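Local coordinates for protein mannitol dehydrogenase (Pseudomonas fluorescens, PDB 1LJ8) that probably catalyses the NAD-dependent interconversion of mannitol and fructose, and holds a nicotinamide-adenine-dinucleotide molecule in this structure, at residues Asp92-Arg97 / Cys258-Gln263; Ile296-Gly301 / Ile349-Tyr354; Glu320-Pro325 / Ala329-Tyr334; Phe385-Ile390 / Glu453-Ala458. One frame throughout, in Å; residues are numbered along the deposited sequence.

Contact 1. Residues Asp92-Arg97 / Cys258-Gln263; sequences DDTEVR and CEPFVQ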
loop_
_atom_site.group_PDB
_atom_site.type_symbol
_atom_site.label_atom_id
_atom_site.label_comp_id
_atom_site.label_asym_id
_atom_site.label_seq_id
_atom_site.Cartn_x
_atom_site.Cartn_y
_atom_site.Cartn_z
ATOM N N ASP A 92 10.671 -22.122 -3.292
ATOM C CA ASP A 92 11.034 -21.679 -1.959
ATOM C C ASP A 92 12.200 -22.114 -1.099
ATOM O O ASP A 92 12.486 -23.306 -0.841
ATOM C CB ASP A 92 9.792 -21.758 -1.072
ATOM C CG ASP A 92 9.318 -23.181 -0.852
ATOM O OD1 ASP A 92 9.979 -24.113 -1.367
ATOM O OD2 ASP A 92 8.282 -23.363 -0.161
ATOM N N ASP A 93 12.834 -21.051 -0.641
ATOM C CA ASP A 93 13.909 -21.042 0.292
ATOM C C ASP A 93 13.203 -19.926 1.099
ATOM O O ASP A 93 13.314 -18.724 0.808
ATOM C CB ASP A 93 15.189 -20.558 -0.379
ATOM C CG ASP A 93 16.430 -20.948 0.404
ATOM O OD1 ASP A 93 16.380 -21.996 1.103
ATOM O OD2 ASP A 93 17.451 -20.223 0.307
ATOM N N THR A 94 12.381 -20.360 2.046
ATOM C CA THR A 94 11.598 -19.455 2.874
ATOM C C THR A 94 11.911 -19.725 4.343
ATOM O O THR A 94 12.284 -20.841 4.707
ATOM C CB THR A 94 10.100 -19.722 2.678
ATOM O OG1 THR A 94 9.855 -21.108 2.904
ATOM C CG2 THR A 94 9.644 -19.369 1.261
ATOM N N GLU A 95 11.760 -18.718 5.192
ATOM C CA GLU A 95 11.984 -18.932 6.612
ATOM C C GLU A 95 10.766 -18.471 7.394
ATOM O O GLU A 95 9.881 -17.814 6.840
ATOM C CB GLU A 95 13.209 -18.163 7.120
ATOM C CG GLU A 95 13.186 -16.677 6.782
ATOM C CD GLU A 95 14.347 -15.866 7.412
ATOM O OE1 GLU A 95 15.336 -16.459 7.918
ATOM O OE2 GLU A 95 14.247 -14.616 7.387
ATOM N N VAL A 96 10.729 -18.882 8.661
ATOM C CA VAL A 96 9.702 -18.507 9.631
ATOM C C VAL A 96 10.565 -17.851 10.698
ATOM O O VAL A 96 11.484 -18.470 11.251
ATOM C CB VAL A 96 8.992 -19.722 10.235
ATOM C CG1 VAL A 96 7.875 -19.231 11.186
ATOM C CG2 VAL A 96 8.430 -20.565 9.143
ATOM N N ARG A 97 10.261 -16.595 11.000
ATOM C CA ARG A 97 11.101 -15.818 11.885
ATOM C C ARG A 97 10.289 -14.936 12.813
ATOM O O ARG A 97 9.322 -14.321 12.378
ATOM C CB ARG A 97 11.979 -14.915 11.006
ATOM C CG ARG A 97 12.764 -13.845 11.756
ATOM C CD ARG A 97 13.616 -13.000 10.756
ATOM N NE ARG A 97 14.702 -13.809 10.177
ATOM C CZ ARG A 97 15.800 -14.176 10.841
ATOM N NH1 ARG A 97 16.001 -13.820 12.115
ATOM N NH2 ARG A 97 16.690 -14.982 10.247
ATOM N N CYS A 258 3.998 -13.265 3.805
ATOM C CA CYS A 258 4.524 -12.473 2.678
ATOM C C CYS A 258 5.351 -13.377 1.790
ATOM O O CYS A 258 5.720 -14.489 2.192
ATOM C CB CYS A 258 5.438 -11.343 3.214
ATOM S SG CYS A 258 6.806 -11.899 4.320
ATOM N N GLU A 259 5.594 -12.925 0.556
ATOM C CA GLU A 259 6.414 -13.690 -0.374
ATOM C C GLU A 259 7.883 -13.571 0.009
ATOM O O GLU A 259 8.269 -12.695 0.746
ATOM C CB GLU A 259 6.248 -13.149 -1.801
ATOM C CG GLU A 259 6.668 -11.708 -1.893
ATOM C CD GLU A 259 6.682 -11.130 -3.310
ATOM O OE1 GLU A 259 6.592 -9.893 -3.400
ATOM O OE2 GLU A 259 6.821 -11.870 -4.324
ATOM N N PRO A 260 8.725 -14.460 -0.521
ATOM C CA PRO A 260 10.167 -14.430 -0.232
ATOM C C PRO A 260 10.822 -13.171 -0.792
ATOM O O PRO A 260 11.705 -12.584 -0.164
ATOM C CB PRO A 260 10.723 -15.693 -0.950
ATOM C CG PRO A 260 9.532 -16.554 -1.183
ATOM C CD PRO A 260 8.321 -15.660 -1.267
ATOM N N PHE A 261 10.419 -12.761 -1.986
ATOM C CA PHE A 261 10.994 -11.563 -2.608
ATOM C C PHE A 261 10.710 -10.303 -1.748
ATOM O O PHE A 261 9.619 -10.160 -1.201
ATOM C CB PHE A 261 10.383 -11.300 -3.983
ATOM C CG PHE A 261 10.945 -10.066 -4.658
ATOM C CD1 PHE A 261 12.197 -10.100 -5.263
ATOM C CD2 PHE A 261 10.236 -8.864 -4.638
ATOM C CE1 PHE A 261 12.745 -8.939 -5.850
ATOM C CE2 PHE A 261 10.785 -7.691 -5.218
ATOM C CZ PHE A 261 12.020 -7.730 -5.818
ATOM N N VAL A 262 11.694 -9.411 -1.674
ATOM C CA VAL A 262 11.546 -8.148 -0.944
ATOM C C VAL A 262 12.586 -7.152 -1.458
ATOM O O VAL A 262 13.752 -7.500 -1.724
ATOM C CB VAL A 262 11.689 -8.373 0.607
ATOM C CG1 VAL A 262 13.038 -8.968 0.948
ATOM C CG2 VAL A 262 11.415 -7.056 1.373
ATOM N N GLN A 263 12.168 -5.910 -1.643
ATOM C CA GLN A 263 13.109 -4.911 -2.124
ATOM C C GLN A 263 12.715 -3.538 -1.569
ATOM O O GLN A 263 11.548 -3.273 -1.310
ATOM C CB GLN A 263 13.099 -4.891 -3.683
ATOM C CG GLN A 263 14.109 -3.910 -4.270
ATOM C CD GLN A 263 14.276 -4.096 -5.789
ATOM O OE1 GLN A 263 13.349 -4.534 -6.465
ATOM N NE2 GLN A 263 15.443 -3.719 -6.322
#

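Contact 2. Residues Ile296-Gly301 / Ile349-Tyr354; sequences IGLLNG and IDLTDY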
loop_
_atom_site.group_PDB
_atom_site.type_symbol
_atom_site.label_atom_id
_atom_site.label_comp_id
_atom_site.label_asym_id
_atom_site.label_seq_id
_atom_site.Cartn_x
_atom_site.Cartn_y
_atom_site.Cartn_z
ATOM N N ILE A 296 4.753 0.738 -9.843
ATOM C CA ILE A 296 3.331 1.085 -9.724
ATOM C C ILE A 296 2.603 0.806 -11.065
ATOM O O ILE A 296 1.502 0.227 -11.097
ATOM C CB ILE A 296 3.144 2.579 -9.365
ATOM C CG1 ILE A 296 3.691 2.870 -7.938
ATOM C CG2 ILE A 296 1.646 2.938 -9.458
ATOM C CD1 ILE A 296 2.871 2.221 -6.848
ATOM N N GLY A 297 3.221 1.198 -12.179
ATOM C CA GLY A 297 2.563 1.010 -13.476
ATOM C C GLY A 297 2.374 -0.431 -13.898
ATOM O O GLY A 297 1.322 -0.837 -14.423
ATOM N N LEU A 298 3.413 -1.215 -13.676
ATOM C CA LEU A 298 3.419 -2.617 -14.060
ATOM C C LEU A 298 2.886 -3.573 -13.011
ATOM O O LEU A 298 2.041 -4.406 -13.328
ATOM C CB LEU A 298 4.864 -3.047 -14.455
ATOM C CG LEU A 298 5.413 -2.339 -15.715
ATOM C CD1 LEU A 298 6.932 -2.755 -15.887
ATOM C CD2 LEU A 298 4.572 -2.749 -16.957
ATOM N N LEU A 299 3.370 -3.485 -11.776
ATOM C CA LEU A 299 2.899 -4.458 -10.776
ATOM C C LEU A 299 1.512 -4.078 -10.287
ATOM O O LEU A 299 0.553 -4.847 -10.442
ATOM C CB LEU A 299 3.889 -4.548 -9.597
ATOM C CG LEU A 299 3.692 -5.728 -8.631
ATOM C CD1 LEU A 299 4.997 -5.909 -7.796
ATOM C CD2 LEU A 299 2.475 -5.441 -7.677
ATOM N N ASN A 300 1.363 -2.869 -9.739
ATOM C CA ASN A 300 0.031 -2.514 -9.235
ATOM C C ASN A 300 -0.987 -2.356 -10.346
ATOM O O ASN A 300 -2.146 -2.697 -10.174
ATOM C CB ASN A 300 0.143 -1.262 -8.361
ATOM C CG ASN A 300 1.069 -1.507 -7.159
ATOM O OD1 ASN A 300 2.243 -1.125 -7.163
ATOM N ND2 ASN A 300 0.548 -2.168 -6.134
ATOM N N GLY A 301 -0.566 -1.810 -11.487
ATOM C CA GLY A 301 -1.471 -1.698 -12.600
ATOM C C GLY A 301 -1.955 -3.085 -13.009
ATOM O O GLY A 301 -3.141 -3.253 -13.279
ATOM N N ILE A 349 17.950 -1.974 -14.915
ATOM C CA ILE A 349 16.839 -2.887 -14.954
ATOM C C ILE A 349 16.507 -3.210 -16.383
ATOM O O ILE A 349 16.423 -2.319 -17.232
ATOM C CB ILE A 349 15.540 -2.269 -14.345
ATOM C CG1 ILE A 349 15.733 -2.012 -12.873
ATOM C CG2 ILE A 349 14.345 -3.219 -14.594
ATOM C CD1 ILE A 349 15.859 -3.281 -12.055
ATOM N N ASP A 350 16.321 -4.487 -16.658
ATOM C CA ASP A 350 15.895 -4.877 -17.989
ATOM C C ASP A 350 14.365 -5.032 -17.844
ATOM O O ASP A 350 13.908 -5.913 -17.128
ATOM C CB ASP A 350 16.497 -6.225 -18.415
ATOM C CG ASP A 350 15.997 -6.634 -19.783
ATOM O OD1 ASP A 350 15.048 -7.451 -19.896
ATOM O OD2 ASP A 350 16.517 -6.061 -20.763
ATOM N N LEU A 351 13.578 -4.194 -18.515
ATOM C CA LEU A 351 12.105 -4.308 -18.355
ATOM C C LEU A 351 11.472 -5.642 -18.748
ATOM O O LEU A 351 10.520 -6.113 -18.122
ATOM C CB LEU A 351 11.409 -3.185 -19.106
ATOM C CG LEU A 351 11.584 -1.790 -18.480
ATOM C CD1 LEU A 351 11.002 -0.740 -19.429
ATOM C CD2 LEU A 351 10.870 -1.742 -17.083
ATOM N N THR A 352 11.970 -6.258 -19.820
ATOM C CA THR A 352 11.419 -7.530 -20.219
ATOM C C THR A 352 11.583 -8.552 -19.116
ATOM O O THR A 352 10.634 -9.262 -18.788
ATOM C CB THR A 352 12.076 -8.047 -21.519
ATOM O OG1 THR A 352 11.723 -7.162 -22.583
ATOM C CG2 THR A 352 11.600 -9.460 -21.843
ATOM N N ASP A 353 12.775 -8.637 -18.525
ATOM C CA ASP A 353 12.991 -9.594 -17.449
ATOM C C ASP A 353 12.159 -9.189 -16.233
ATOM O O ASP A 353 11.621 -10.038 -15.542
ATOM C CB ASP A 353 14.486 -9.629 -17.027
ATOM C CG ASP A 353 15.417 -10.208 -18.126
ATOM O OD1 ASP A 353 14.937 -10.960 -18.980
ATOM O OD2 ASP A 353 16.621 -9.885 -18.118
ATOM N N TYR A 354 12.086 -7.897 -15.949
ATOM C CA TYR A 354 11.281 -7.450 -14.787
ATOM C C TYR A 354 9.811 -7.879 -14.936
ATOM O O TYR A 354 9.209 -8.413 -13.995
ATOM C CB TYR A 354 11.378 -5.934 -14.650
ATOM C CG TYR A 354 10.538 -5.383 -13.500
ATOM C CD1 TYR A 354 10.955 -5.518 -12.175
ATOM C CD2 TYR A 354 9.333 -4.744 -13.758
ATOM C CE1 TYR A 354 10.169 -5.014 -11.112
ATOM C CE2 TYR A 354 8.524 -4.241 -12.707
ATOM C CZ TYR A 354 8.953 -4.379 -11.408
ATOM O OH TYR A 354 8.156 -3.859 -10.404
#

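Contact 3. Residues Glu320-Pro325 / Ala329-Tyr334; sequences ETMNDP and AYMRAY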
loop_
_atom_site.group_PDB
_atom_site.type_symbol
_atom_site.label_atom_id
_atom_site.label_comp_id
_atom_site.label_asym_id
_atom_site.label_seq_id
_atom_site.Cartn_x
_atom_site.Cartn_y
_atom_site.Cartn_z
ATOM N N GLU A 320 -4.697 -17.953 -8.761
ATOM C CA GLU A 320 -5.760 -18.589 -9.568
ATOM C C GLU A 320 -5.882 -17.873 -10.894
ATOM O O GLU A 320 -6.073 -18.522 -11.920
ATOM C CB GLU A 320 -7.092 -18.537 -8.867
ATOM C CG GLU A 320 -7.078 -19.476 -7.674
ATOM C CD GLU A 320 -8.314 -19.417 -6.863
ATOM O OE1 GLU A 320 -9.054 -18.417 -6.908
ATOM O OE2 GLU A 320 -8.547 -20.396 -6.122
ATOM N N THR A 321 -5.792 -16.541 -10.882
ATOM C CA THR A 321 -5.852 -15.824 -12.154
ATOM C C THR A 321 -4.628 -16.177 -12.991
ATOM O O THR A 321 -4.713 -16.247 -14.215
ATOM C CB THR A 321 -5.890 -14.269 -11.998
ATOM O OG1 THR A 321 -4.612 -13.777 -11.513
ATOM C CG2 THR A 321 -7.054 -13.865 -11.079
HETATM N N MSE A 322 -3.484 -16.442 -12.354
HETATM C CA MSE A 322 -2.304 -16.777 -13.116
HETATM C C MSE A 322 -2.384 -18.198 -13.667
HETATM O O MSE A 322 -1.562 -18.536 -14.545
HETATM C CB MSE A 322 -1.027 -16.622 -12.281
HETATM C CG MSE A 322 -0.726 -15.189 -11.882
HETATM SE SE MSE A 322 -0.335 -14.001 -13.449
HETATM C CE MSE A 322 -1.990 -13.400 -13.647
ATOM N N ASN A 323 -3.326 -19.001 -13.159
ATOM C CA ASN A 323 -3.506 -20.370 -13.690
ATOM C C ASN A 323 -4.517 -20.344 -14.853
ATOM O O ASN A 323 -4.833 -21.390 -15.429
ATOM C CB ASN A 323 -3.965 -21.356 -12.597
ATOM C CG ASN A 323 -2.868 -21.591 -11.532
ATOM O OD1 ASN A 323 -1.682 -21.424 -11.818
ATOM N ND2 ASN A 323 -3.268 -21.967 -10.323
ATOM N N ASP A 324 -5.011 -19.150 -15.187
ATOM C CA ASP A 324 -5.939 -18.973 -16.319
ATOM C C ASP A 324 -5.127 -18.317 -17.448
ATOM O O ASP A 324 -4.765 -17.124 -17.381
ATOM C CB ASP A 324 -7.119 -18.074 -15.906
ATOM C CG ASP A 324 -8.201 -18.018 -16.985
ATOM O OD1 ASP A 324 -7.838 -17.984 -18.176
ATOM O OD2 ASP A 324 -9.403 -18.003 -16.644
ATOM N N PRO A 325 -4.833 -19.072 -18.523
ATOM C CA PRO A 325 -4.039 -18.447 -19.572
ATOM C C PRO A 325 -4.599 -17.197 -20.214
ATOM O O PRO A 325 -3.832 -16.415 -20.756
ATOM C CB PRO A 325 -3.825 -19.589 -20.603
ATOM C CG PRO A 325 -4.065 -20.854 -19.806
ATOM C CD PRO A 325 -5.169 -20.472 -18.854
ATOM N N ALA A 329 -2.350 -13.817 -20.527
ATOM C CA ALA A 329 -2.179 -13.135 -21.831
ATOM C C ALA A 329 -2.652 -11.679 -21.763
ATOM O O ALA A 329 -2.030 -10.756 -22.334
ATOM C CB ALA A 329 -2.934 -13.894 -22.920
ATOM N N TYR A 330 -3.771 -11.471 -21.086
ATOM C CA TYR A 330 -4.279 -10.099 -20.911
ATOM C C TYR A 330 -3.288 -9.219 -20.125
ATOM O O TYR A 330 -2.999 -8.082 -20.539
ATOM C CB TYR A 330 -5.642 -10.164 -20.202
ATOM C CG TYR A 330 -6.230 -8.815 -19.802
ATOM C CD1 TYR A 330 -6.548 -7.842 -20.752
ATOM C CD2 TYR A 330 -6.494 -8.544 -18.463
ATOM C CE1 TYR A 330 -7.127 -6.624 -20.362
ATOM C CE2 TYR A 330 -7.066 -7.344 -18.058
ATOM C CZ TYR A 330 -7.384 -6.390 -19.011
ATOM O OH TYR A 330 -7.984 -5.199 -18.625
HETATM N N MSE A 331 -2.768 -9.724 -18.999
HETATM C CA MSE A 331 -1.761 -8.957 -18.217
HETATM C C MSE A 331 -0.520 -8.634 -19.068
HETATM O O MSE A 331 -0.000 -7.503 -19.051
HETATM C CB MSE A 331 -1.300 -9.771 -16.990
HETATM C CG MSE A 331 -0.022 -9.228 -16.282
HETATM SE SE MSE A 331 0.248 -10.388 -14.687
HETATM C CE MSE A 331 1.975 -9.654 -14.114
ATOM N N ARG A 332 -0.039 -9.625 -19.824
ATOM C CA ARG A 332 1.137 -9.368 -20.657
ATOM C C ARG A 332 0.850 -8.313 -21.717
ATOM O O ARG A 332 1.692 -7.446 -21.989
ATOM C CB ARG A 332 1.622 -10.662 -21.334
ATOM C CG ARG A 332 2.254 -11.668 -20.415
ATOM C CD ARG A 332 2.951 -12.733 -21.261
ATOM N NE ARG A 332 3.425 -13.880 -20.478
ATOM C CZ ARG A 332 4.572 -13.928 -19.795
ATOM N NH1 ARG A 332 5.397 -12.885 -19.767
ATOM N NH2 ARG A 332 4.908 -15.050 -19.164
ATOM N N ALA A 333 -0.340 -8.366 -22.307
ATOM C CA ALA A 333 -0.680 -7.369 -23.335
ATOM C C ALA A 333 -0.774 -5.971 -22.694
ATOM O O ALA A 333 -0.299 -4.984 -23.238
ATOM C CB ALA A 333 -2.011 -7.728 -24.002
ATOM N N TYR A 334 -1.425 -5.891 -21.533
ATOM C CA TYR A 334 -1.531 -4.614 -20.842
ATOM C C TYR A 334 -0.134 -4.073 -20.503
ATOM O O TYR A 334 0.175 -2.880 -20.777
ATOM C CB TYR A 334 -2.381 -4.777 -19.556
ATOM C CG TYR A 334 -2.490 -3.519 -18.740
ATOM C CD1 TYR A 334 -3.330 -2.481 -19.140
ATOM C CD2 TYR A 334 -1.763 -3.363 -17.554
ATOM C CE1 TYR A 334 -3.443 -1.319 -18.401
ATOM C CE2 TYR A 334 -1.901 -2.184 -16.776
ATOM C CZ TYR A 334 -2.745 -1.174 -17.223
ATOM O OH TYR A 334 -2.917 0.009 -16.537
#

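Contact 4. Residues Phe385-Ile390 / Glu453-Ala458; sequences FTVPTI and EIFGTA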
loop_
_atom_site.group_PDB
_atom_site.type_symbol
_atom_site.label_atom_id
_atom_site.label_comp_id
_atom_site.label_asym_id
_atom_site.label_seq_id
_atom_site.Cartn_x
_atom_site.Cartn_y
_atom_site.Cartn_z
ATOM N N PHE A 385 -2.819 3.822 -9.865
ATOM C CA PHE A 385 -2.329 2.660 -10.609
ATOM C C PHE A 385 -2.673 2.539 -12.070
ATOM O O PHE A 385 -1.897 1.908 -12.818
ATOM C CB PHE A 385 -2.861 1.333 -10.003
ATOM C CG PHE A 385 -2.563 1.118 -8.531
ATOM C CD1 PHE A 385 -3.187 0.049 -7.850
ATOM C CD2 PHE A 385 -1.646 1.932 -7.813
ATOM C CE1 PHE A 385 -2.895 -0.204 -6.464
ATOM C CE2 PHE A 385 -1.358 1.689 -6.429
ATOM C CZ PHE A 385 -1.978 0.622 -5.763
ATOM N N THR A 386 -3.816 3.115 -12.453
ATOM C CA THR A 386 -4.373 2.888 -13.791
ATOM C C THR A 386 -4.698 4.137 -14.605
ATOM O O THR A 386 -4.431 4.207 -15.802
ATOM C CB THR A 386 -5.642 2.050 -13.608
ATOM O OG1 THR A 386 -5.296 0.877 -12.854
ATOM C CG2 THR A 386 -6.305 1.698 -14.972
ATOM N N VAL A 387 -5.289 5.133 -13.949
ATOM C CA VAL A 387 -5.621 6.327 -14.680
ATOM C C VAL A 387 -4.425 7.012 -15.365
ATOM O O VAL A 387 -4.585 7.521 -16.471
ATOM C CB VAL A 387 -6.413 7.321 -13.779
ATOM C CG1 VAL A 387 -6.691 8.621 -14.535
ATOM C CG2 VAL A 387 -7.757 6.688 -13.376
ATOM N N PRO A 388 -3.227 7.049 -14.741
ATOM C CA PRO A 388 -2.100 7.714 -15.447
ATOM C C PRO A 388 -1.814 7.042 -16.802
ATOM O O PRO A 388 -1.574 7.714 -17.837
ATOM C CB PRO A 388 -0.946 7.570 -14.455
ATOM C CG PRO A 388 -1.660 7.744 -13.135
ATOM C CD PRO A 388 -2.869 6.811 -13.322
ATOM N N THR A 389 -1.899 5.720 -16.801
ATOM C CA THR A 389 -1.703 4.949 -18.030
ATOM C C THR A 389 -2.825 5.288 -19.021
ATOM O O THR A 389 -2.549 5.549 -20.201
ATOM C CB THR A 389 -1.697 3.404 -17.720
ATOM O OG1 THR A 389 -0.509 3.105 -16.971
ATOM C CG2 THR A 389 -1.741 2.565 -19.017
ATOM N N ILE A 390 -4.090 5.251 -18.570
ATOM C CA ILE A 390 -5.213 5.572 -19.451
ATOM C C ILE A 390 -5.044 6.975 -20.044
ATOM O O ILE A 390 -5.254 7.178 -21.248
ATOM C CB ILE A 390 -6.567 5.524 -18.700
ATOM C CG1 ILE A 390 -6.892 4.053 -18.365
ATOM C CG2 ILE A 390 -7.719 6.101 -19.577
ATOM C CD1 ILE A 390 -8.049 3.910 -17.382
ATOM N N GLU A 453 -12.151 12.977 -8.653
ATOM C CA GLU A 453 -11.054 12.564 -7.789
ATOM C C GLU A 453 -10.674 11.084 -7.987
ATOM O O GLU A 453 -9.717 10.592 -7.353
ATOM C CB GLU A 453 -11.372 12.809 -6.313
ATOM C CG GLU A 453 -12.569 12.017 -5.825
ATOM C CD GLU A 453 -13.895 12.744 -6.035
ATOM O OE1 GLU A 453 -14.032 13.545 -6.997
ATOM O OE2 GLU A 453 -14.806 12.461 -5.232
ATOM N N ILE A 454 -11.418 10.382 -8.848
ATOM C CA ILE A 454 -11.063 8.993 -9.149
ATOM C C ILE A 454 -10.532 8.937 -10.581
ATOM O O ILE A 454 -9.436 8.423 -10.819
ATOM C CB ILE A 454 -12.283 8.003 -9.063
ATOM C CG1 ILE A 454 -12.871 8.008 -7.643
ATOM C CG2 ILE A 454 -11.844 6.555 -9.446
ATOM C CD1 ILE A 454 -14.134 7.101 -7.484
ATOM N N PHE A 455 -11.281 9.496 -11.535
ATOM C CA PHE A 455 -10.883 9.352 -12.932
ATOM C C PHE A 455 -10.306 10.529 -13.685
ATOM O O PHE A 455 -9.940 10.381 -14.848
ATOM C CB PHE A 455 -12.055 8.783 -13.764
ATOM C CG PHE A 455 -12.516 7.419 -13.293
ATOM C CD1 PHE A 455 -13.706 7.281 -12.543
ATOM C CD2 PHE A 455 -11.743 6.287 -13.546
ATOM C CE1 PHE A 455 -14.106 6.030 -12.056
ATOM C CE2 PHE A 455 -12.141 5.013 -13.054
ATOM C CZ PHE A 455 -13.314 4.884 -12.316
ATOM N N GLY A 456 -10.240 11.688 -13.051
ATOM C CA GLY A 456 -9.666 12.829 -13.742
ATOM C C GLY A 456 -10.557 13.419 -14.804
ATOM O O GLY A 456 -11.740 13.086 -14.869
ATOM N N THR A 457 -9.997 14.292 -15.649
ATOM C CA THR A 457 -10.809 14.990 -16.645
ATOM C C THR A 457 -10.657 14.557 -18.097
ATOM O O THR A 457 -11.440 14.988 -18.941
ATOM C CB THR A 457 -10.555 16.516 -16.581
ATOM O OG1 THR A 457 -9.162 16.769 -16.772
ATOM C CG2 THR A 457 -10.990 17.073 -15.222
ATOM N N ALA A 458 -9.672 13.725 -18.397
ATOM C CA ALA A 458 -9.479 13.234 -19.771
ATOM C C ALA A 458 -10.473 12.119 -20.080
ATOM O O ALA A 458 -11.155 12.159 -21.102
ATOM C CB ALA A 458 -8.061 12.712 -19.973
#

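Contact 1. Residues Asp92-Arg97 / Cys258-Gln263
Thr94 and Pro260 bring their CA atoms to 6.1 Å of each other where the extended lead-in to strand 96-107 passes the loop between strands 256-258 and 263-266. The two side chains run alongside each other in the same direction. The one close approach is apolar: Thr94 CG2 rests 3.7 Å from Pro260 CG, methyl against the outer corner of the pyrrolidine ring. With chi1 at 53°, the hydroxyl sits over the backbone and CG2, anti to the carbonyl carbon, faces the proline. Asp93 adds its backbone, with Asp93 O a loose 4.4 Å from Pro260 CB. Polar forces act beside the contact. Arg97 grips Glu95 side-on with two nitrogens: NE meets Glu95 OE2 at 2.9 Å in a nearly straight bond (174°), in the guanidinium plane but well above the carboxylate plane, while NH2 reaches Glu95 OE1 at 3.1 Å. Glu95 OE1 also forms a salt bridge with Lys16. Glu259, whose CB points away from 92-97, forms a salt bridge with Arg361 through OE1, and its carbonyl accepts from Arg231. Both segments lie in the Rossmann domain, and the contact is at the surface, beside the outermost strand 256-258. With one methyl and one ring in touch and 77 Å² buried, the contact is non-directional, and the position of each segment probably owes more to the polar bonds around it.

Contact 2. Residues Ile296-Gly301 / Ile349-Tyr354
Tyr354 has CG anti to its backbone N (chi1 178°), which lays the ring against Leu298, and Leu298 answers with a chi1 of -65° and a chi2 of 174° that stretch CD1 out to the tyrosine. The methyl arrives at the ring edge, near its plane, 3.8 Å from Tyr354 CD2 and 3.9 Å from CE2, and the two side chains cross obliquely. The same Leu298 CD1 also touches Leu351 CD2 at 4.2 Å, one turn earlier on the second helix, so a single branch sits against both residues. Farther along the tyrosine, its OH passes Leu299 CB at a loose 4.4 Å. Helix 351-362 starts just here: Asp350 is its N-cap, and OD1 accepts from Asp353 N at 2.9 Å through its anti lone pair. In the partner helix a wider pi-type turn runs over 296-300, with Gly301 N bonded to Ile296 O at 2.9 Å. Leu358 lies against both Leu298 and Leu299, while Met335 and Val339 of helix 325-339 also cover Leu298. The contact is therefore helix-to-helix packing inside the C-terminal domain, carried by aliphatic carbons and an aromatic edge. Its chemistry is dispersive and hydrophobic, with the directional bonds formed within each helix and its cap rather than between the two segments; the aspartate cap would be expected to favour the helix start.

Contact 3. Residues Glu320-Pro325 / Ala329-Tyr334
Met322 and Met331, both selenomethionine in this crystal, meet selenium to selenium at 3.9 Å, and Met322 CE lies equally close, 3.9 Å from Met331 SE. The two chains cross at about a right angle. Met331 stands extended along its whole length, from a chi1 of 166° onward, and so presents its selenium directly to the other segment; Met322 is bent at chi2 (-65°) and again at chi3, which curls its end round to Met331. Nearer the turn, Ala329 N donates to Pro325 O at 3.0 Å, a helical i to i+4 bond with an N-H...O angle of 161°. Ala329 CB comes within 3.4 Å of the same oxygen. Behind this first shell stands the turn between helices 318-322 and 325-339. Asn323 N bonds to Glu320 O and Asp324 N to Thr321 O, each at 3.1 Å, and then Asp324 takes the N-cap position of the next helix. Its OD1 accepts from Leu326 N, and OD2 bonds to Tyr315 OH, fixing the carboxylate from both oxygens. The result is a tight turn joining two consecutive helices, away from the NAD site. Around the selenium pair, Leu306 and Ser302 come from helix 289-313 and Leu358, Val359 and Phe362 from helix 351-362, while Tyr330 packs on Leu405 and Val406 of helix 401-413 and on Leu309 of helix 289-313.

Contact 4. Residues Phe385-Ile390 / Glu453-Ala458
Val387 and Phe455 join two helix ends in the largely helical C-terminal domain: the first turn of helix 387-396 packs on the last residues of helix 452-455. The CB of Val387 points toward the other segment and splits its two methyls between neighbouring carbonyls. CG1, placed by a chi1 of 177°, stands 3.7 Å from Phe455 O and 4.2 Å from Phe455 C. CG2, the other branch, comes 3.5 Å from Ile454 O and 4.0 Å from Phe455 CD2, approaching the ring obliquely, and the two side chains cross at about a right angle. With an alanine here both methyls are gone, and a gap beside Phe455 CD2 and the two carbonyls would probably open, leaving the phenyl ring less firmly held. The chain leaves the helix at Gly456, whose positive phi (74°) favours glycine. Ile459 also touches Val387, and Val407 and Trp410 of helix 401-413 lie against Phe455, so the interface is buried. The phenylalanine is braced within its own segment as well: Ile454 CG2 sits over the centre of the Phe455 ring, 3.4 Å above its plane.

Contact 1 belongs to the Rossmann domain, and contacts 2, 3 and 4 to the C-terminal domain. The nearest atoms of contacts 1 and 2 are about 6 Å apart, yet a salt bridge runs from the contact 1 loop to helix 351-362, the helix that starts in contact 2. Contact 3 is nested in the chain loop closed by contact 2. Tyr334 ties three of them together: its CE2 lies 3.9 Å from Gly301 O in contact 2, its OH 3.8 Å from Thr389 CG2 in contact 4. Phe385 CG packs 3.6 Å from Asn300 CB, and the Phe385 side chain also touches Glu133 and Asn191, both NAD-binding. The Leu299 side chain is about 7 Å from the bound NAD, that of Pro260 about 12 Å.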